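Local atomic coordinates of alpha-glucosidase (Pseudoalteromonas sp. K8, PDB entry 5HQA), a protein that probably hydrolyses alpha-glucosidic bonds as a calcium-binding family 97 glycoside hydrolase, binding acarbose in its pocket and activated by chloride. Residues I396-K401 against R406-D411. Sequence-based numbering, arbitrary orientation.
Sequences IKRIDK and RHEWHD
Ile-396 to Arg-398 and Arg-406 to Glu-408 pair as the two antiparallel arms of a beta hairpin within the catalytic region. Arg-398 and Arg-406 form a hydrogen-bonded pair with both bonds nearly straight, Arg-406 N to Arg-398 O at 2.8 Å. Ile-396 and Glu-408 make the other such pair, where Glu-408 N reaches Ile-396 O at 2.9 Å but the return bond is bent and weak. On the face carrying these four side chains, Arg-398 runs out extended from a CG set between its backbone N and carbonyl carbon (chi1 70°), which carries the guanidinium across to the partner strand, beside Glu-408. Arg-398 NE gives Glu-408 OE2 a nearly straight 2.7 Å bond, the core of a salt bridge, on the anti side of the carboxylate, and NH1 adds a weak one; Arg-406 CG lies over one guanidinium face, toward its rim. The hairpin is an excursion of the (beta/alpha)8-type barrel, lying in sequence between parallel strand 384-388 and helix 413-428, whose Phe-414 makes a cation-pi contact with Arg-398. Ser-213 N holds Glu-408 OE1. A leucine in place of Arg-398 would probably leave the Glu-408 carboxylate without its charge partner and Phe-414 without its cation. Nearer the turn, Arg-406 NE and NH2 grip Asp-400 OD2 side-on in a salt bridge, each at 3.0 Å, the carboxylate turned 54° from the guanidinium; Asp-400 OD1 accepts from the backbone of Asn-402 and Ile-404. At the far end, Ile-396 CD1 sits over the His-410 imidazole, 3.6 Å from its centroid, in a CH-pi contact; His-410 NE2 bonds Tyr-389 O, and its side chain lies about 4 Å from that of calcium ligand Glu-437.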
# COMPACT_ATOMS: atom_id res chain seq x y z
N ILE A 396 -16.28 -9.30 8.27
CA ILE A 396 -15.40 -9.93 9.23
C ILE A 396 -16.26 -10.59 10.30
O ILE A 396 -17.24 -10.01 10.78
CB ILE A 396 -14.44 -8.89 9.86
CG1 ILE A 396 -13.41 -8.41 8.83
CG2 ILE A 396 -13.76 -9.46 11.11
CD1 ILE A 396 -12.36 -9.46 8.46
N LYS A 397 -15.92 -11.82 10.68
CA LYS A 397 -16.63 -12.53 11.73
C LYS A 397 -15.75 -12.60 12.97
O LYS A 397 -14.61 -13.09 12.90
CB LYS A 397 -17.02 -13.93 11.27
CG LYS A 397 -17.72 -14.76 12.34
CD LYS A 397 -18.03 -16.15 11.80
CE LYS A 397 -18.63 -17.04 12.86
NZ LYS A 397 -19.05 -18.35 12.29
N ARG A 398 -16.27 -12.12 14.10
CA ARG A 398 -15.64 -12.34 15.40
C ARG A 398 -16.67 -12.96 16.34
O ARG A 398 -17.88 -12.83 16.15
CB ARG A 398 -15.09 -11.05 16.00
CG ARG A 398 -16.16 -10.07 16.44
CD ARG A 398 -15.55 -8.79 17.01
NE ARG A 398 -16.59 -7.86 17.42
CZ ARG A 398 -17.00 -7.71 18.68
NH1 ARG A 398 -17.96 -6.83 18.96
NH2 ARG A 398 -16.45 -8.43 19.65
N ILE A 399 -16.16 -13.65 17.36
CA ILE A 399 -16.98 -14.20 18.43
C ILE A 399 -16.72 -13.35 19.66
O ILE A 399 -15.57 -13.23 20.10
CB ILE A 399 -16.64 -15.68 18.69
CG1 ILE A 399 -16.74 -16.50 17.40
CG2 ILE A 399 -17.56 -16.24 19.75
CD1 ILE A 399 -18.13 -16.54 16.82
N ASP A 400 -17.78 -12.76 20.22
CA ASP A 400 -17.56 -11.87 21.35
C ASP A 400 -17.41 -12.66 22.65
O ASP A 400 -17.47 -13.89 22.66
CB ASP A 400 -18.66 -10.79 21.42
CG ASP A 400 -20.02 -11.30 21.92
OD1 ASP A 400 -20.17 -12.43 22.45
OD2 ASP A 400 -20.98 -10.50 21.78
N LYS A 401 -17.21 -11.93 23.75
CA LYS A 401 -16.93 -12.55 25.05
C LYS A 401 -18.02 -13.52 25.49
O LYS A 401 -17.74 -14.44 26.27
CB LYS A 401 -16.75 -11.47 26.12
CG LYS A 401 -17.91 -10.47 26.17
CD LYS A 401 -17.74 -9.42 27.27
CE LYS A 401 -18.01 -8.00 26.74
NZ LYS A 401 -19.28 -7.90 25.94
N ARG A 406 -20.40 -11.64 15.76
CA ARG A 406 -20.63 -10.27 15.31
C ARG A 406 -19.92 -10.08 13.98
O ARG A 406 -18.86 -10.67 13.73
CB ARG A 406 -20.08 -9.25 16.30
CG ARG A 406 -20.52 -9.45 17.73
CD ARG A 406 -21.98 -9.05 17.95
NE ARG A 406 -22.35 -9.37 19.33
CZ ARG A 406 -23.60 -9.46 19.78
NH1 ARG A 406 -24.63 -9.27 18.96
NH2 ARG A 406 -23.80 -9.77 21.05
N HIS A 407 -20.49 -9.23 13.13
CA HIS A 407 -19.86 -8.85 11.87
C HIS A 407 -19.23 -7.48 12.00
O HIS A 407 -19.86 -6.55 12.51
CB HIS A 407 -20.87 -8.87 10.73
CG HIS A 407 -21.15 -10.24 10.20
ND1 HIS A 407 -22.43 -10.68 9.90
CD2 HIS A 407 -20.32 -11.27 9.92
CE1 HIS A 407 -22.37 -11.92 9.46
NE2 HIS A 407 -21.10 -12.30 9.46
N GLU A 408 -17.99 -7.35 11.52
CA GLU A 408 -17.25 -6.10 11.61
C GLU A 408 -16.68 -5.75 10.24
O GLU A 408 -16.62 -6.59 9.33
CB GLU A 408 -16.11 -6.20 12.64
CG GLU A 408 -16.56 -6.68 14.03
CD GLU A 408 -17.39 -5.65 14.81
OE1 GLU A 408 -17.53 -4.49 14.35
OE2 GLU A 408 -17.89 -6.01 15.90
N TRP A 409 -16.25 -4.50 10.11
CA TRP A 409 -15.54 -4.02 8.93
C TRP A 409 -14.05 -4.31 9.04
O TRP A 409 -13.47 -4.29 10.13
CB TRP A 409 -15.74 -2.52 8.78
CG TRP A 409 -17.14 -2.13 8.41
CD1 TRP A 409 -18.15 -1.81 9.26
CD2 TRP A 409 -17.67 -2.03 7.08
NE1 TRP A 409 -19.30 -1.52 8.54
CE2 TRP A 409 -19.03 -1.65 7.20
CE3 TRP A 409 -17.14 -2.21 5.79
CZ2 TRP A 409 -19.86 -1.45 6.09
CZ3 TRP A 409 -17.97 -2.03 4.69
CH2 TRP A 409 -19.31 -1.66 4.84
N HIS A 410 -13.42 -4.54 7.88
CA HIS A 410 -11.97 -4.69 7.84
C HIS A 410 -11.25 -3.44 8.33
O HIS A 410 -10.10 -3.54 8.75
CB HIS A 410 -11.47 -4.98 6.42
CG HIS A 410 -11.82 -6.34 5.91
ND1 HIS A 410 -13.11 -6.70 5.57
CD2 HIS A 410 -11.05 -7.42 5.66
CE1 HIS A 410 -13.11 -7.96 5.14
NE2 HIS A 410 -11.87 -8.42 5.18
N ASP A 411 -11.89 -2.27 8.26
CA ASP A 411 -11.20 -1.03 8.57
C ASP A 411 -11.79 -0.30 9.78
O ASP A 411 -11.54 0.90 9.97
CB ASP A 411 -11.14 -0.12 7.33
CG ASP A 411 -12.51 0.18 6.72
OD1 ASP A 411 -13.37 -0.72 6.63
OD2 ASP A 411 -12.70 1.34 6.27